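Side-chain contacts in DnaB intein (Synechocystis sp., PDB 1MI8), which probably excises itself from a replicative DNA helicase precursor by protein splicing, using a conserved catalytic module involved in asparagine side-chain cyclization: residues A[57-62]-A[84-89]; A[76-81]-A[120-125]. The protein carries 4 engineered substitutions. One frame throughout, in Å; residues are numbered along the deposited sequence.

Interaction 1. Residues A[57-62]-A[84-89]; sequences LVYILK and KRLDEL
Leu86 overlaps Tyr59 with both of its methyls: CD1 and CD2 each come to 3.8 Å from Tyr59 CB, so the leucine fork straddles the root of the tyrosine rather than its hydroxyl end. CD2 then reaches obliquely to Tyr59 CG at 4.1 Å, touching the ring only where it joins the chain. Leu86 CG, anti to the backbone N (chi1 -171°), carries the two methyls over to the Tyr59 side of segment 57-62. Two residues along that segment, Leu61 also points inward, and its CD1 meets Leu89 CD1 at 3.7 Å, the two side chains crossing at about a right angle. This is apolar packing inside the Hint (Hedgehog/intein) fold, between the long strand 41-63 and the 3-10 turn 86-88 with Leu89 just after it. Leu89 N bonds Leu86 O at 3.1 Å, the i to i+3 pattern of a 3-10 turn, and both leucines point toward the strand. Behind them Arg85 and Asp87 form a side-on salt bridge: NE bonds OD2 at 2.8 Å and NH2 bonds OD1 at 2.6 Å, both nearly straight and in the guanidinium plane but tilted 24° and 29° from the carboxylate plane. Phe77 packs on Leu61, while Leu91 of the second subunit packs on Tyr59.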
ATOM      1  N   LEU A  57      -0.442 -11.333  12.115  1.00 33.99           N
ATOM      2  CA  LEU A  57       0.204 -10.964  10.890  1.00 29.74           C
ATOM      3  C   LEU A  57       0.465  -9.456  10.964  1.00 29.12           C
ATOM      4  O   LEU A  57      -0.430  -8.644  11.308  1.00 28.14           O
ATOM      5  CB  LEU A  57      -0.721 -11.297   9.753  1.00 31.33           C
ATOM      6  CG  LEU A  57      -0.190 -10.957   8.392  1.00 30.82           C
ATOM      7  CD1 LEU A  57       1.177 -11.599   8.172  1.00 32.66           C
ATOM      8  CD2 LEU A  57      -1.213 -11.451   7.385  1.00 30.71           C
ATOM      9  N   VAL A  58       1.663  -9.075  10.567  1.00 27.36           N
ATOM     10  CA  VAL A  58       2.052  -7.697  10.650  1.00 27.10           C
ATOM     11  C   VAL A  58       2.452  -7.123   9.279  1.00 27.23           C
ATOM     12  O   VAL A  58       2.865  -7.875   8.383  1.00 29.05           O
ATOM     13  CB  VAL A  58       3.117  -7.691  11.766  1.00 26.38           C
ATOM     14  CG1 VAL A  58       4.511  -7.505  11.274  1.00 21.08           C
ATOM     15  CG2 VAL A  58       2.646  -6.808  12.846  1.00 24.67           C
ATOM     16  N   TYR A  59       2.378  -5.807   9.144  1.00 24.50           N
ATOM     17  CA  TYR A  59       2.645  -5.119   7.885  1.00 23.27           C
ATOM     18  C   TYR A  59       3.551  -3.936   8.104  1.00 21.96           C
ATOM     19  O   TYR A  59       3.338  -3.180   9.041  1.00 22.58           O
ATOM     20  CB  TYR A  59       1.343  -4.553   7.308  1.00 21.80           C
ATOM     21  CG  TYR A  59       0.242  -5.557   7.102  1.00 21.76           C
ATOM     22  CD1 TYR A  59      -0.476  -6.082   8.171  1.00 21.06           C
ATOM     23  CD2 TYR A  59      -0.052  -5.994   5.825  1.00 22.96           C
ATOM     24  CE1 TYR A  59      -1.504  -7.067   7.947  1.00 25.32           C
ATOM     25  CE2 TYR A  59      -1.030  -6.947   5.578  1.00 25.59           C
ATOM     26  CZ  TYR A  59      -1.758  -7.486   6.630  1.00 24.72           C
ATOM     27  OH  TYR A  59      -2.701  -8.416   6.302  1.00 27.56           O
ATOM     28  N   ILE A  60       4.534  -3.757   7.224  1.00 23.12           N
ATOM     29  CA  ILE A  60       5.454  -2.616   7.297  1.00 23.27           C
ATOM     30  C   ILE A  60       4.875  -1.409   6.606  1.00 23.20           C
ATOM     31  O   ILE A  60       4.586  -1.459   5.397  1.00 25.57           O
ATOM     32  CB  ILE A  60       6.764  -2.865   6.541  1.00 26.76           C
ATOM     33  CG1 ILE A  60       7.532  -4.013   7.178  1.00 28.83           C
ATOM     34  CG2 ILE A  60       7.556  -1.586   6.485  1.00 25.94           C
ATOM     35  CD1 ILE A  60       8.777  -4.482   6.327  1.00 29.00           C
ATOM     36  N   LEU A  61       4.720  -0.315   7.342  1.00 20.96           N
ATOM     37  CA  LEU A  61       4.228   0.940   6.751  1.00 19.94           C
ATOM     38  C   LEU A  61       5.463   1.854   6.734  1.00 21.56           C
ATOM     39  O   LEU A  61       6.156   1.970   7.752  1.00 21.06           O
ATOM     40  CB  LEU A  61       3.124   1.543   7.635  1.00 20.42           C
ATOM     41  CG  LEU A  61       2.703   3.007   7.452  1.00 25.04           C
ATOM     42  CD1 LEU A  61       1.444   3.283   8.277  1.00 25.61           C
ATOM     43  CD2 LEU A  61       3.829   3.955   7.972  1.00 27.77           C
ATOM     44  N   LYS A  62       5.745   2.487   5.611  1.00 19.55           N
ATOM     45  CA  LYS A  62       6.884   3.388   5.549  1.00 22.59           C
ATOM     46  C   LYS A  62       6.494   4.746   4.950  1.00 21.69           C
ATOM     47  O   LYS A  62       5.695   4.810   3.972  1.00 20.80           O
ATOM     48  CB  LYS A  62       8.030   2.741   4.719  1.00 23.44           C
ATOM     49  CG  LYS A  62       9.297   3.567   4.608  1.00 27.20           C
ATOM     50  CD  LYS A  62      10.322   2.756   3.782  1.00 31.88           C
ATOM     51  CE  LYS A  62      11.434   3.622   3.203  1.00 34.42           C
ATOM     52  NZ  LYS A  62      12.458   2.715   2.526  1.00 38.71           N
ATOM     53  N   LYS A  84      -7.471   6.034  10.198  1.00 24.88           N
ATOM     54  CA  LYS A  84      -7.726   4.977   9.184  1.00 22.47           C
ATOM     55  C   LYS A  84      -6.879   3.732   9.526  1.00 22.03           C
ATOM     56  O   LYS A  84      -5.742   3.839  10.025  1.00 21.90           O
ATOM     57  CB  LYS A  84      -7.336   5.459   7.764  1.00 24.34           C
ATOM     58  CG  LYS A  84      -8.225   6.564   7.124  1.00 24.89           C
ATOM     59  CD  LYS A  84      -7.867   6.687   5.625  1.00 29.18           C
ATOM     60  CE  LYS A  84      -8.884   7.527   4.856  1.00 30.08           C
ATOM     61  NZ  LYS A  84      -9.079   8.748   5.619  1.00 32.25           N
ATOM     62  N   ARG A  85      -7.442   2.558   9.264  1.00 22.07           N
ATOM     63  CA  ARG A  85      -6.786   1.282   9.511  1.00 21.62           C
ATOM     64  C   ARG A  85      -5.654   1.176   8.504  1.00 19.82           C
ATOM     65  O   ARG A  85      -5.758   1.678   7.355  1.00 19.82           O
ATOM     66  CB  ARG A  85      -7.769   0.101   9.238  1.00 24.72           C
ATOM     67  CG  ARG A  85      -8.938  -0.095  10.242  1.00 28.81           C
ATOM     68  CD  ARG A  85     -10.071  -0.993   9.629  1.00 30.06           C
ATOM     69  NE  ARG A  85      -9.551  -2.266   9.158  1.00 30.03           N
ATOM     70  CZ  ARG A  85      -9.743  -3.426   9.776  1.00 33.99           C
ATOM     71  NH1 ARG A  85     -10.471  -3.460  10.893  1.00 31.54           N
ATOM     72  NH2 ARG A  85      -9.155  -4.539   9.307  1.00 32.60           N
ATOM     73  N   LEU A  86      -4.572   0.516   8.914  1.00 20.35           N
ATOM     74  CA  LEU A  86      -3.436   0.311   8.025  1.00 18.77           C
ATOM     75  C   LEU A  86      -3.961  -0.256   6.649  1.00 20.15           C
ATOM     76  O   LEU A  86      -3.520   0.173   5.551  1.00 17.43           O
ATOM     77  CB  LEU A  86      -2.430  -0.696   8.682  1.00 20.17           C
ATOM     78  CG  LEU A  86      -1.073  -0.859   7.977  1.00 19.60           C
ATOM     79  CD1 LEU A  86      -0.012  -1.357   8.934  1.00 18.69           C
ATOM     80  CD2 LEU A  86      -1.243  -1.792   6.828  1.00 19.47           C
ATOM     81  N   ASP A  87      -4.912  -1.192   6.733  1.00 20.80           N
ATOM     82  CA  ASP A  87      -5.457  -1.854   5.522  1.00 23.54           C
ATOM     83  C   ASP A  87      -6.384  -1.059   4.641  1.00 22.94           C
ATOM     84  O   ASP A  87      -6.844  -1.565   3.605  1.00 24.05           O
ATOM     85  CB  ASP A  87      -6.118  -3.210   5.829  1.00 22.33           C
ATOM     86  CG  ASP A  87      -7.429  -3.109   6.630  1.00 25.63           C
ATOM     87  OD1 ASP A  87      -7.890  -4.209   7.031  1.00 25.96           O
ATOM     88  OD2 ASP A  87      -8.006  -2.005   6.858  1.00 24.52           O
ATOM     89  N   GLU A  88      -6.638   0.161   5.079  1.00 22.21           N
ATOM     90  CA  GLU A  88      -7.436   1.116   4.370  1.00 24.59           C
ATOM     91  C   GLU A  88      -6.562   2.253   3.770  1.00 25.17           C
ATOM     92  O   GLU A  88      -7.063   3.078   2.998  1.00 26.44           O
ATOM     93  CB  GLU A  88      -8.439   1.730   5.347  1.00 28.23           C
ATOM     94  CG  GLU A  88      -9.550   0.775   5.736  1.00 32.45           C
ATOM     95  CD  GLU A  88     -10.431   1.382   6.819  1.00 35.97           C
ATOM     96  OE1 GLU A  88      -9.989   2.386   7.474  1.00 37.10           O
ATOM     97  OE2 GLU A  88     -11.547   0.851   7.022  1.00 36.73           O
ATOM     98  N   LEU A  89      -5.286   2.330   4.161  1.00 22.54           N
ATOM     99  CA  LEU A  89      -4.405   3.381   3.666  1.00 23.00           C
ATOM    100  C   LEU A  89      -3.992   3.110   2.243  1.00 22.31           C
ATOM    101  O   LEU A  89      -3.882   1.936   1.832  1.00 22.55           O
ATOM    102  CB  LEU A  89      -3.127   3.469   4.504  1.00 21.15           C
ATOM    103  CG  LEU A  89      -3.319   3.737   5.999  1.00 20.74           C
ATOM    104  CD1 LEU A  89      -1.960   3.618   6.764  1.00 19.36           C
ATOM    105  CD2 LEU A  89      -3.930   5.123   6.143  1.00 20.51           C
TER

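Interaction 2. Residues A[76-81]-A[120-125]; sequences RFLTID and ISWDSI. Engineered in segment 120-125: Ser121 (natural residue Tyr).
Leu78, the first residue of segment 76-81 to meet Trp122, does so with both side chain and backbone. Its CG lies 4.0 Å from Trp122 CH2 and its CD2 follows close by, the leucine crossing the outer end of the indole obliquely. Its carbonyl O approaches CZ3 to 3.4 Å at the ring edge, near the ring plane. Thr79 contributes main chain rather than side chain: its carbonyl carbon also lies 3.4 Å from Trp122 CZ3, in an oblique approach, while its side chain points away and OG1 is hydrogen-bonded to Glu93. The six-membered ring of the indole is thus held against the backbone where strand 76-79 ends, in the all-beta intein splicing domain, and it reaches there from the start of the long strand 120-140, in a different sheet. Ile80 comes next and lies over one ring face, with CG1 3.9 Å from Trp122 CE3 and offset toward the rim. That placement follows from CG1 standing beside the backbone N (chi1 -70°), on the side nearer the indole. Across the ring, Ile120 from the tryptophan's own strand sets CD1 3.2 Å above the opposite face, so the two isoleucines flank the indole from opposite faces, each near a different part of the rim. Ala96 of the neighbouring strand 94-98 also touches Trp122.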
ATOM      1  N   ARG A  76      -4.840   1.625  13.625  1.00 24.00           N
ATOM      2  CA  ARG A  76      -5.096   2.948  13.038  1.00 24.72           C
ATOM      3  C   ARG A  76      -4.007   4.043  13.155  1.00 23.22           C
ATOM      4  O   ARG A  76      -3.299   4.164  14.173  1.00 23.86           O
ATOM      5  CB  ARG A  76      -6.376   3.479  13.625  1.00 26.20           C
ATOM      6  CG  ARG A  76      -7.544   2.574  13.335  1.00 30.03           C
ATOM      7  CD  ARG A  76      -8.770   3.041  14.122  1.00 32.40           C
ATOM      8  NE  ARG A  76      -9.978   2.648  13.425  1.00 39.05           N
ATOM      9  CZ  ARG A  76     -10.450   1.404  13.356  1.00 39.90           C
ATOM     10  NH1 ARG A  76      -9.816   0.399  13.954  1.00 39.07           N
ATOM     11  NH2 ARG A  76     -11.569   1.178  12.684  1.00 41.57           N
ATOM     12  N   PHE A  77      -3.883   4.808  12.070  1.00 23.54           N
ATOM     13  CA  PHE A  77      -2.944   5.915  11.929  1.00 21.19           C
ATOM     14  C   PHE A  77      -3.728   7.185  11.606  1.00 22.63           C
ATOM     15  O   PHE A  77      -4.854   7.123  11.068  1.00 20.76           O
ATOM     16  CB  PHE A  77      -1.945   5.635  10.802  1.00 22.77           C
ATOM     17  CG  PHE A  77      -1.097   4.445  11.060  1.00 22.48           C
ATOM     18  CD1 PHE A  77      -1.618   3.152  10.893  1.00 19.35           C
ATOM     19  CD2 PHE A  77       0.203   4.610  11.569  1.00 21.66           C
ATOM     20  CE1 PHE A  77      -0.849   2.024  11.240  1.00 19.78           C
ATOM     21  CE2 PHE A  77       0.979   3.494  11.922  1.00 20.04           C
ATOM     22  CZ  PHE A  77       0.453   2.203  11.761  1.00 21.21           C
ATOM     23  N   LEU A  78      -3.134   8.331  11.916  1.00 21.01           N
ATOM     24  CA  LEU A  78      -3.875   9.543  11.757  1.00 22.93           C
ATOM     25  C   LEU A  78      -3.643  10.169  10.429  1.00 23.30           C
ATOM     26  O   LEU A  78      -2.527  10.589  10.092  1.00 21.05           O
ATOM     27  CB  LEU A  78      -3.597  10.505  12.901  1.00 24.61           C
ATOM     28  CG  LEU A  78      -4.377  11.823  12.825  1.00 27.26           C
ATOM     29  CD1 LEU A  78      -5.945  11.609  12.920  1.00 23.91           C
ATOM     30  CD2 LEU A  78      -3.890  12.686  13.949  1.00 25.25           C
ATOM     31  N   THR A  79      -4.753  10.198   9.680  1.00 23.00           N
ATOM     32  CA  THR A  79      -4.810  10.729   8.318  1.00 25.35           C
ATOM     33  C   THR A  79      -5.349  12.177   8.312  1.00 28.51           C
ATOM     34  O   THR A  79      -5.931  12.623   9.304  1.00 26.48           O
ATOM     35  CB  THR A  79      -5.736   9.763   7.498  1.00 27.20           C
ATOM     36  OG1 THR A  79      -4.939   8.715   6.918  1.00 27.93           O
ATOM     37  CG2 THR A  79      -6.520  10.422   6.559  1.00 19.79           C
ATOM     38  N   ILE A  80      -5.127  12.910   7.211  1.00 29.80           N
ATOM     39  CA  ILE A  80      -5.645  14.255   7.085  1.00 32.42           C
ATOM     40  C   ILE A  80      -7.151  14.152   7.264  1.00 33.72           C
ATOM     41  O   ILE A  80      -7.758  15.057   7.807  1.00 32.22           O
ATOM     42  CB  ILE A  80      -5.336  14.890   5.702  1.00 33.31           C
ATOM     43  CG1 ILE A  80      -3.816  15.193   5.590  1.00 33.91           C
ATOM     44  CG2 ILE A  80      -6.049  16.217   5.593  1.00 35.93           C
ATOM     45  CD1 ILE A  80      -3.289  15.452   4.153  1.00 31.52           C
ATOM     46  N   ASP A  81      -7.800  13.081   6.818  1.00 34.44           N
ATOM     47  CA  ASP A  81      -9.209  13.128   7.162  1.00 37.46           C
ATOM     48  C   ASP A  81      -9.640  12.111   8.214  1.00 36.59           C
ATOM     49  O   ASP A  81     -10.690  11.498   8.144  1.00 38.81           O
ATOM     50  CB  ASP A  81     -10.147  13.233   5.905  1.00 42.12           C
ATOM     51  CG  ASP A  81     -10.150  12.016   5.016  1.00 45.30           C
ATOM     52  OD1 ASP A  81     -10.650  10.983   5.487  1.00 48.09           O
ATOM     53  OD2 ASP A  81      -9.688  12.111   3.835  1.00 45.18           O
ATOM     54  N   ILE A 120       2.744  18.872  14.072  1.00 30.68           N
ATOM     55  CA  ILE A 120       2.985  17.651  13.311  1.00 29.35           C
ATOM     56  C   ILE A 120       3.264  17.843  11.815  1.00 27.49           C
ATOM     57  O   ILE A 120       2.959  18.893  11.227  1.00 26.59           O
ATOM     58  CB  ILE A 120       1.807  16.648  13.486  1.00 33.25           C
ATOM     59  CG1 ILE A 120       0.538  17.245  12.910  1.00 33.96           C
ATOM     60  CG2 ILE A 120       1.565  16.316  15.010  1.00 29.95           C
ATOM     61  CD1 ILE A 120      -0.620  16.304  12.999  1.00 36.89           C
ATOM     62  N   SER A 121       3.912  16.841  11.240  1.00 24.27           N
ATOM     63  CA  SER A 121       4.257  16.808   9.825  1.00 25.48           C
ATOM     64  C   SER A 121       3.304  15.768   9.227  1.00 25.39           C
ATOM     65  O   SER A 121       3.076  14.708   9.857  1.00 23.71           O
ATOM     66  CB  SER A 121       5.700  16.344   9.651  1.00 27.82           C
ATOM     67  OG  SER A 121       6.378  17.122   8.662  1.00 34.09           O
ATOM     68  N   TRP A 122       2.725  16.067   8.068  1.00 21.58           N
ATOM     69  CA  TRP A 122       1.793  15.124   7.397  1.00 23.10           C
ATOM     70  C   TRP A 122       2.576  14.551   6.251  1.00 24.28           C
ATOM     71  O   TRP A 122       2.697  15.171   5.200  1.00 24.04           O
ATOM     72  CB  TRP A 122       0.569  15.875   6.911  1.00 21.60           C
ATOM     73  CG  TRP A 122      -0.260  16.393   8.022  1.00 21.14           C
ATOM     74  CD1 TRP A 122      -0.291  17.675   8.516  1.00 20.29           C
ATOM     75  CD2 TRP A 122      -1.244  15.664   8.751  1.00 22.00           C
ATOM     76  NE1 TRP A 122      -1.239  17.778   9.483  1.00 20.60           N
ATOM     77  CE2 TRP A 122      -1.847  16.560   9.644  1.00 19.70           C
ATOM     78  CE3 TRP A 122      -1.676  14.320   8.731  1.00 20.79           C
ATOM     79  CZ2 TRP A 122      -2.878  16.169  10.511  1.00 21.85           C
ATOM     80  CZ3 TRP A 122      -2.695  13.938   9.600  1.00 25.24           C
ATOM     81  CH2 TRP A 122      -3.284  14.851  10.467  1.00 23.51           C
ATOM     82  N   ASP A 123       3.159  13.376   6.481  1.00 24.26           N
ATOM     83  CA  ASP A 123       4.079  12.744   5.515  1.00 24.21           C
ATOM     84  C   ASP A 123       3.396  11.694   4.649  1.00 24.46           C
ATOM     85  O   ASP A 123       2.515  10.966   5.131  1.00 21.86           O
ATOM     86  CB  ASP A 123       5.245  12.105   6.303  1.00 24.10           C
ATOM     87  CG  ASP A 123       6.517  11.941   5.482  1.00 21.27           C
ATOM     88  OD1 ASP A 123       6.630  12.607   4.469  1.00 23.50           O
ATOM     89  OD2 ASP A 123       7.404  11.150   5.869  1.00 21.86           O
ATOM     90  N   SER A 124       3.809  11.623   3.379  1.00 23.14           N
ATOM     91  CA  SER A 124       3.245  10.671   2.428  1.00 24.01           C
ATOM     92  C   SER A 124       3.652   9.262   2.736  1.00 24.71           C
ATOM     93  O   SER A 124       4.735   9.015   3.208  1.00 26.30           O
ATOM     94  CB  SER A 124       3.718  10.949   0.998  1.00 27.31           C
ATOM     95  OG  SER A 124       3.173  12.149   0.501  1.00 31.43           O
ATOM     96  N   ILE A 125       2.757   8.336   2.478  1.00 25.22           N
ATOM     97  CA  ILE A 125       3.044   6.939   2.632  1.00 24.16           C
ATOM     98  C   ILE A 125       3.771   6.542   1.372  1.00 23.95           C
ATOM     99  O   ILE A 125       3.346   6.902   0.281  1.00 21.50           O
ATOM    100  CB  ILE A 125       1.754   6.101   2.731  1.00 24.87           C
ATOM    101  CG1 ILE A 125       0.956   6.548   3.971  1.00 26.16           C
ATOM    102  CG2 ILE A 125       2.122   4.615   2.887  1.00 24.54           C
ATOM    103  CD1 ILE A 125      -0.476   6.175   3.907  1.00 26.31           C
TER

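In the fold
From the N terminus the chain first lays down 57-62 on strand 41-63, then 76-81, then 84-89, where interaction 1 closes a loop over the 21 residues between its segments. Segment 76-81 lies inside that loop, but its partner 120-125 comes later, so interaction 2 closes around 84-89 and the two loops cross instead of nesting. Strands 76-79 and 82-85 form a two-stranded antiparallel sheet, joined by a probable hydrogen bond from Phe77 N to Lys84 O, 2.9 Å. Interaction 1 packs the turn after strand 82-85, and interaction 2 the end of strand 76-79, against the larger sheet, through strands 41-63 and 120-140, neighbours in that sheet. The contact centres are about 12 Å apart.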